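Local coordinates for protein heroin esterase (Rhodococcus sp., PDB 1LZL) that probably hydrolyses acetyl esters such as heroin, and is built on the alpha/beta-hydrolase fold, at residues P80-H86 with A112-Y118; L54-L59 with Y134-Y139; A166-V170 with F183-E187. All blocks are in the same frame, centred on the assembly; numbering follows the deposited sequence. Where two conformers were deposited one is given.

Contact 1. Residues P80-H86 with A112-Y118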
# COMPACT_ATOMS: atom_id res chain seq x y z
N PRO A 80 -12.64 -5.76 -14.01
CA PRO A 80 -12.28 -5.63 -12.59
C PRO A 80 -11.55 -4.33 -12.32
O PRO A 80 -10.99 -3.71 -13.24
CB PRO A 80 -11.31 -6.81 -12.35
CG PRO A 80 -11.64 -7.81 -13.42
CD PRO A 80 -12.02 -6.95 -14.63
N VAL A 81 -11.53 -3.92 -11.03
CA VAL A 81 -10.81 -2.71 -10.67
C VAL A 81 -9.92 -2.98 -9.44
O VAL A 81 -10.33 -3.70 -8.54
CB VAL A 81 -11.76 -1.56 -10.38
CG1 VAL A 81 -12.71 -1.88 -9.23
CG2 VAL A 81 -11.01 -0.24 -10.10
N LEU A 82 -8.73 -2.38 -9.43
CA LEU A 82 -7.85 -2.38 -8.28
C LEU A 82 -7.92 -0.98 -7.66
O LEU A 82 -7.54 -0.03 -8.35
CB LEU A 82 -6.42 -2.71 -8.69
CG LEU A 82 -5.33 -2.51 -7.62
CD1 LEU A 82 -5.54 -3.44 -6.42
CD2 LEU A 82 -3.96 -2.71 -8.29
N LEU A 83 -8.37 -0.87 -6.42
CA LEU A 83 -8.23 0.40 -5.68
C LEU A 83 -6.82 0.36 -5.11
O LEU A 83 -6.48 -0.56 -4.38
CB LEU A 83 -9.31 0.47 -4.59
CG LEU A 83 -9.36 1.77 -3.80
CD1 LEU A 83 -10.10 2.85 -4.54
CD2 LEU A 83 -10.07 1.59 -2.45
N TRP A 84 -5.97 1.31 -5.46
CA TRP A 84 -4.58 1.28 -5.08
C TRP A 84 -4.24 2.47 -4.19
O TRP A 84 -4.73 3.59 -4.44
CB TRP A 84 -3.67 1.36 -6.36
CG TRP A 84 -2.22 1.32 -5.93
CD1 TRP A 84 -1.34 2.34 -5.93
CD2 TRP A 84 -1.56 0.16 -5.43
NE1 TRP A 84 -0.13 1.90 -5.46
CE2 TRP A 84 -0.24 0.57 -5.15
CE3 TRP A 84 -1.91 -1.16 -5.19
CZ2 TRP A 84 0.74 -0.29 -4.64
CZ3 TRP A 84 -0.95 -2.04 -4.68
CH2 TRP A 84 0.37 -1.59 -4.41
N ILE A 85 -3.41 2.24 -3.18
CA ILE A 85 -3.09 3.26 -2.18
C ILE A 85 -1.58 3.30 -2.01
O ILE A 85 -0.90 2.33 -1.60
CB ILE A 85 -3.79 2.90 -0.84
CG1 ILE A 85 -5.30 2.64 -1.07
CG2 ILE A 85 -3.54 3.97 0.19
CD1 ILE A 85 -5.97 1.98 0.13
N HIS A 86 -0.99 4.46 -2.34
CA HIS A 86 0.45 4.61 -2.32
C HIS A 86 1.00 4.64 -0.89
O HIS A 86 0.27 4.85 0.05
CB HIS A 86 0.89 5.90 -3.01
CG HIS A 86 0.56 7.15 -2.24
ND1 HIS A 86 1.36 7.65 -1.24
CD2 HIS A 86 -0.46 8.07 -2.38
CE1 HIS A 86 0.86 8.76 -0.75
NE2 HIS A 86 -0.24 9.06 -1.41
N ALA A 112 -9.18 -1.87 -14.67
CA ALA A 112 -9.14 -0.48 -14.23
C ALA A 112 -8.39 -0.37 -12.92
O ALA A 112 -8.32 -1.31 -12.13
CB ALA A 112 -10.56 0.04 -14.07
N VAL A 113 -7.78 0.81 -12.70
CA VAL A 113 -7.07 1.04 -11.46
C VAL A 113 -7.50 2.40 -10.92
O VAL A 113 -7.41 3.42 -11.61
CB VAL A 113 -5.55 0.99 -11.65
CG1 VAL A 113 -4.90 1.24 -10.29
CG2 VAL A 113 -5.09 -0.33 -12.25
N ALA A 114 -7.99 2.40 -9.69
CA ALA A 114 -8.42 3.63 -9.02
C ALA A 114 -7.34 3.97 -7.99
O ALA A 114 -7.33 3.37 -6.91
CB ALA A 114 -9.79 3.42 -8.38
N ASN A 115 -6.42 4.85 -8.35
CA ASN A 115 -5.28 5.21 -7.50
C ASN A 115 -5.61 6.41 -6.63
O ASN A 115 -5.87 7.52 -7.13
CB ASN A 115 -4.17 5.49 -8.50
CG ASN A 115 -2.84 5.86 -7.89
OD1 ASN A 115 -2.68 5.73 -6.68
ND2 ASN A 115 -1.91 6.35 -8.70
N VAL A 116 -5.69 6.20 -5.32
CA VAL A 116 -6.36 7.19 -4.43
C VAL A 116 -5.44 8.27 -3.86
O VAL A 116 -4.41 7.95 -3.24
CB VAL A 116 -7.03 6.45 -3.26
CG1 VAL A 116 -7.77 7.43 -2.37
CG2 VAL A 116 -7.98 5.34 -3.70
N GLU A 117 -5.82 9.52 -4.04
CA GLU A 117 -5.09 10.65 -3.42
C GLU A 117 -5.63 10.91 -2.02
O GLU A 117 -6.52 11.73 -1.80
CB GLU A 117 -5.21 11.89 -4.29
CG GLU A 117 -4.26 13.00 -3.84
CD GLU A 117 -2.88 12.80 -4.38
OE1 GLU A 117 -2.08 12.10 -3.74
OE2 GLU A 117 -2.57 13.32 -5.46
N TYR A 118 -5.14 10.14 -1.03
CA TYR A 118 -5.57 10.39 0.34
C TYR A 118 -4.84 11.55 0.97
O TYR A 118 -3.72 11.91 0.54
CB TYR A 118 -5.43 9.12 1.17
CG TYR A 118 -4.03 8.55 1.30
CD1 TYR A 118 -3.21 8.97 2.34
CD2 TYR A 118 -3.56 7.62 0.40
CE1 TYR A 118 -1.92 8.42 2.43
CE2 TYR A 118 -2.28 7.05 0.47
CZ TYR A 118 -1.48 7.48 1.50
OH TYR A 118 -0.21 6.95 1.66
O HOH W 1 -2.41 6.22 -4.01
O HOH W 2 -1.99 11.11 -1.28
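Two neighbouring parallel strands, 80-85 and 112-116, pair edge to edge inside the central sheet, their axes 4.5 Å apart and 19° from parallel. Five backbone hydrogen bonds join them, from Ala112 N to Pro80 O (3.0 Å) through Leu82 N to Ala112 O (2.9 Å) and on to Val116 N with Trp84 O (2.9 Å). Val81, Leu83, Ala112 and Ala114 point to one face, where helix 128-142 covers Leu83; Leu82, Trp84, Val113 and Asn115 point to the other. Helix 99-109 packs on that second face and links the strands as a beta-alpha-beta crossover, the repeating unit of alpha/beta hydrolases. Beyond the strand ends, the His86 and Tyr118 rings form an offset stack (centroids 4.4 Å apart, planes at 17°), and Tyr118 OH donates to His86 O at 2.7 Å. A water fills the opening gap, accepting from His86 N (2.8 Å) and donating to Asn115 OD1 (2.7 Å) and Val116 O (2.8 Å); Asn115 ND2 bonds Ala95 O.

Contact 2. Residues L54-L59 with Y134-Y139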
# COMPACT_ATOMS: atom_id res chain seq x y z
N LEU A 54 -11.07 11.22 -11.19
CA LEU A 54 -12.40 11.10 -10.59
C LEU A 54 -12.37 11.87 -9.27
O LEU A 54 -11.33 12.08 -8.65
CB LEU A 54 -12.79 9.65 -10.28
CG LEU A 54 -12.64 8.65 -11.42
CD1 LEU A 54 -13.02 7.22 -11.06
CD2 LEU A 54 -13.48 9.15 -12.59
N SER A 55 -13.58 12.25 -8.82
CA SER A 55 -13.75 12.93 -7.56
C SER A 55 -14.75 12.19 -6.69
O SER A 55 -15.94 12.24 -6.94
CB SER A 55 -14.26 14.31 -7.95
OG SER A 55 -14.34 15.17 -6.86
N ALA A 56 -14.30 11.51 -5.65
CA ALA A 56 -15.14 10.78 -4.69
C ALA A 56 -15.52 11.69 -3.54
O ALA A 56 -14.70 12.34 -2.87
CB ALA A 56 -14.38 9.56 -4.17
N PRO A 57 -16.80 11.82 -3.18
CA PRO A 57 -17.15 12.60 -1.99
C PRO A 57 -16.48 12.03 -0.73
O PRO A 57 -16.44 10.81 -0.51
CB PRO A 57 -18.68 12.44 -1.95
CG PRO A 57 -19.08 12.15 -3.37
CD PRO A 57 -17.97 11.31 -3.94
N GLY A 58 -15.88 12.90 0.10
CA GLY A 58 -15.28 12.43 1.35
C GLY A 58 -16.34 12.00 2.37
O GLY A 58 -17.52 12.31 2.20
N LEU A 59 -15.88 11.29 3.41
CA LEU A 59 -16.78 10.97 4.53
C LEU A 59 -17.06 12.19 5.40
O LEU A 59 -16.26 13.13 5.42
CB LEU A 59 -16.21 9.91 5.48
CG LEU A 59 -15.86 8.58 4.84
CD1 LEU A 59 -15.59 7.51 5.94
CD2 LEU A 59 -16.86 8.02 3.85
N TYR A 134 -11.66 4.74 2.19
CA TYR A 134 -12.98 4.05 2.20
C TYR A 134 -13.99 4.86 1.39
O TYR A 134 -14.82 4.27 0.70
CB TYR A 134 -13.42 3.79 3.64
CG TYR A 134 -14.72 3.04 3.78
CD1 TYR A 134 -14.79 1.74 3.29
CD2 TYR A 134 -15.82 3.61 4.38
CE1 TYR A 134 -15.96 1.02 3.39
CE2 TYR A 134 -17.01 2.87 4.49
CZ TYR A 134 -17.05 1.60 4.00
OH TYR A 134 -18.21 0.82 4.06
N ALA A 135 -13.86 6.18 1.46
CA ALA A 135 -14.75 7.01 0.63
C ALA A 135 -14.56 6.71 -0.84
O ALA A 135 -15.55 6.66 -1.60
CB ALA A 135 -14.49 8.47 0.94
N ALA A 136 -13.32 6.51 -1.27
CA ALA A 136 -13.03 6.20 -2.67
C ALA A 136 -13.61 4.84 -3.00
O ALA A 136 -14.18 4.60 -4.06
CB ALA A 136 -11.50 6.21 -2.90
N LEU A 137 -13.52 3.85 -2.10
CA LEU A 137 -14.09 2.52 -2.31
C LEU A 137 -15.61 2.59 -2.44
O LEU A 137 -16.16 1.98 -3.37
CB LEU A 137 -13.66 1.60 -1.14
CG LEU A 137 -14.22 0.17 -1.24
CD1 LEU A 137 -13.68 -0.55 -2.48
CD2 LEU A 137 -13.93 -0.67 0.01
N LEU A 138 -16.25 3.31 -1.53
CA LEU A 138 -17.72 3.51 -1.61
C LEU A 138 -18.11 4.10 -2.96
O LEU A 138 -19.11 3.68 -3.56
CB LEU A 138 -18.15 4.44 -0.48
CG LEU A 138 -18.22 3.81 0.92
CD1 LEU A 138 -18.47 4.87 1.99
CD2 LEU A 138 -19.38 2.80 0.97
N TYR A 139 -17.35 5.10 -3.38
CA TYR A 139 -17.66 5.76 -4.65
C TYR A 139 -17.48 4.82 -5.81
O TYR A 139 -18.38 4.75 -6.67
CB TYR A 139 -16.73 6.97 -4.78
CG TYR A 139 -16.82 7.57 -6.18
CD1 TYR A 139 -17.89 8.40 -6.52
CD2 TYR A 139 -15.82 7.31 -7.13
CE1 TYR A 139 -17.92 8.93 -7.81
CE2 TYR A 139 -15.84 7.82 -8.41
CZ TYR A 139 -16.92 8.65 -8.71
OH TYR A 139 -17.01 9.17 -9.98
O HOH W 3 -15.76 11.89 -10.71
O HOH W 4 -17.51 8.61 -1.66
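Tyr139 lays one face of its ring over the backbone of strand 54-56: Ala56 CA sits 4.2 Å from the ring centroid and 23° off the normal, a CH-pi contact. Leu54 meets the ring edge, CD1 to Tyr139 CE2 at 3.9 Å, and Pro57 CD reaches Tyr139 CD1 at the same distance, so Leu54, Ala56 and Pro57 all border the phenol, with Ser55 O over the ring face (4.0 Å from Tyr139 CE1). Beneath them Ala56 CB presses on Tyr139 CB (3.6 Å) and on Ala136 CA (3.9 Å); small residues on both partners let the backbones come close, with the CA atoms of Ala56 and Ala136 5.4 Å apart. Farther along, Ala135 CB touches Pro57 O at 3.4 Å, and Leu59 bends back over the helix, its CD2 lying 3.8 Å from Ala135 CB and 4.0 Å from Leu138 CD1. No direct hydrogen bond crosses the contact, but two waters bridge it: one donates to Pro57 O (2.7 Å) and Ala135 O (2.8 Å), the other accepts from Ser55 N (2.9 Å) and lies 3.1 Å from Tyr139 OH. Ile67 of strand 65-72 backs both Ala56 and Ala136. The helix crosses the strand at 110°, covering the outermost antiparallel strand of the sheet in the layered alpha/beta/alpha sandwich of an alpha/beta hydrolase.

Contact 3. Residues A166-V170 with F183-E187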
# COMPACT_ATOMS: atom_id res chain seq x y z
N ALA A 166 -4.77 0.05 3.09
CA ALA A 166 -5.57 -0.96 2.39
C ALA A 166 -6.16 -1.96 3.37
O ALA A 166 -7.36 -2.26 3.35
CB ALA A 166 -4.64 -1.64 1.40
N ALA A 167 -5.32 -2.50 4.25
CA ALA A 167 -5.81 -3.49 5.23
C ALA A 167 -6.87 -2.87 6.13
O ALA A 167 -7.87 -3.54 6.46
CB ALA A 167 -4.65 -4.03 6.05
N GLY A 168 -6.73 -1.62 6.55
CA GLY A 168 -7.73 -0.98 7.36
C GLY A 168 -9.02 -0.72 6.61
O GLY A 168 -10.13 -0.89 7.19
N THR A 169 -8.88 -0.31 5.35
CA THR A 169 -10.04 -0.13 4.49
C THR A 169 -10.77 -1.45 4.27
O THR A 169 -12.03 -1.47 4.25
CB THR A 169 -9.58 0.44 3.13
OG1 THR A 169 -9.02 1.75 3.42
CG2 THR A 169 -10.76 0.63 2.20
N VAL A 170 -10.06 -2.55 4.11
CA VAL A 170 -10.69 -3.86 3.91
C VAL A 170 -11.36 -4.34 5.18
O VAL A 170 -12.49 -4.87 5.08
CB VAL A 170 -9.64 -4.86 3.37
CG1 VAL A 170 -10.16 -6.31 3.45
CG2 VAL A 170 -9.25 -4.49 1.94
N PHE A 183 -10.60 -9.18 -3.40
CA PHE A 183 -9.17 -9.50 -3.27
C PHE A 183 -8.45 -8.38 -2.53
O PHE A 183 -8.82 -7.20 -2.72
CB PHE A 183 -8.54 -9.72 -4.64
CG PHE A 183 -7.13 -10.31 -4.60
CD1 PHE A 183 -6.91 -11.61 -4.15
CD2 PHE A 183 -6.05 -9.55 -5.02
CE1 PHE A 183 -5.65 -12.19 -4.14
CE2 PHE A 183 -4.78 -10.12 -5.03
CZ PHE A 183 -4.58 -11.41 -4.58
N GLN A 184 -7.47 -8.76 -1.71
CA GLN A 184 -6.67 -7.82 -0.93
C GLN A 184 -5.20 -7.97 -1.25
O GLN A 184 -4.69 -9.09 -1.13
CB GLN A 184 -6.97 -8.10 0.56
CG GLN A 184 -6.10 -7.25 1.48
CD GLN A 184 -6.46 -7.38 2.94
OE1 GLN A 184 -6.52 -6.38 3.63
NE2 GLN A 184 -6.65 -8.63 3.40
N PHE A 185 -4.50 -6.89 -1.61
CA PHE A 185 -3.10 -6.99 -2.04
C PHE A 185 -2.25 -6.08 -1.15
O PHE A 185 -2.40 -4.84 -1.27
CB PHE A 185 -3.01 -6.61 -3.53
CG PHE A 185 -1.60 -6.71 -4.07
CD1 PHE A 185 -0.66 -5.68 -3.96
CD2 PHE A 185 -1.19 -7.89 -4.67
CE1 PHE A 185 0.62 -5.84 -4.43
CE2 PHE A 185 0.09 -8.04 -5.16
CZ PHE A 185 1.01 -7.03 -5.03
N LEU A 186 -1.40 -6.68 -0.35
CA LEU A 186 -0.65 -5.95 0.65
C LEU A 186 0.84 -6.06 0.39
O LEU A 186 1.41 -7.16 0.62
CB LEU A 186 -1.02 -6.47 2.06
CG LEU A 186 -2.52 -6.44 2.39
CD1 LEU A 186 -2.75 -6.95 3.80
CD2 LEU A 186 -3.13 -5.04 2.22
N GLU A 187 1.48 -5.00 -0.06
CA GLU A 187 2.92 -5.10 -0.34
C GLU A 187 3.70 -4.40 0.75
O GLU A 187 3.43 -3.21 0.98
CB GLU A 187 3.15 -4.46 -1.72
CG GLU A 187 4.55 -4.41 -2.25
CD GLU A 187 4.61 -3.99 -3.73
OE1 GLU A 187 3.69 -3.31 -4.23
OE2 GLU A 187 5.66 -4.37 -4.35
O HOH W 5 -7.25 -6.44 6.27
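Gln184, Val170 and Leu186 carry most of this small interface, which buries 197 Å² in all. The extended side chain of Gln184 reaches from the strand to the helix, where OE1 lies 3.4 Å from Ala167 CA and 3.5 Å from Val170 CB. Its carbonyl oxygen finds no direct donor on the helix segment; instead a water donates to both Gln184 OE1 (2.7 Å) and Ala167 O (3.0 Å), while Gln184 NE2 bonds Thr252 OG1 on the adjoining strand. Leu186 supplies the apolar part, CD2 against Ala166 CB at 3.8 Å and CD1 against Ala167 CB at 4.1 Å. The alanines leave room for these longer strand side chains. Helix and strand run nearly antiparallel, at 156° with axes 9.1 Å apart, as the second half of a beta-alpha-beta unit. That helix, 161-176, follows the probable nucleophile elbow at Ser160; Ala166 and Val170 also rest on Val156 of strand 153-159, and Thr169 faces helix 128-142.

All three contacts meet one mixed sheet, at increasing distance from the chain centre: contact 3 about 7 Å from it, contact 1 about 10 Å and contact 2 about 17 Å, measured from their own centres. Contacts 1 and 3 are buried, whereas contact 2 is partly open at the sheet's edge. Contact 1 has direct hydrogen bonds across it, backbone pairing above all; contacts 2 and 3 set a helix on a strand with no direct hydrogen bond, so that waters bridge their polar groups. Helix 128-142 ties contact 2 to contact 1, Ala136 CB lying 3.7 Å from Val116 CG2. Trp84 and Ile85 join contacts 1 and 3, with Trp84 CZ3 3.7 Å from Phe185 CD1.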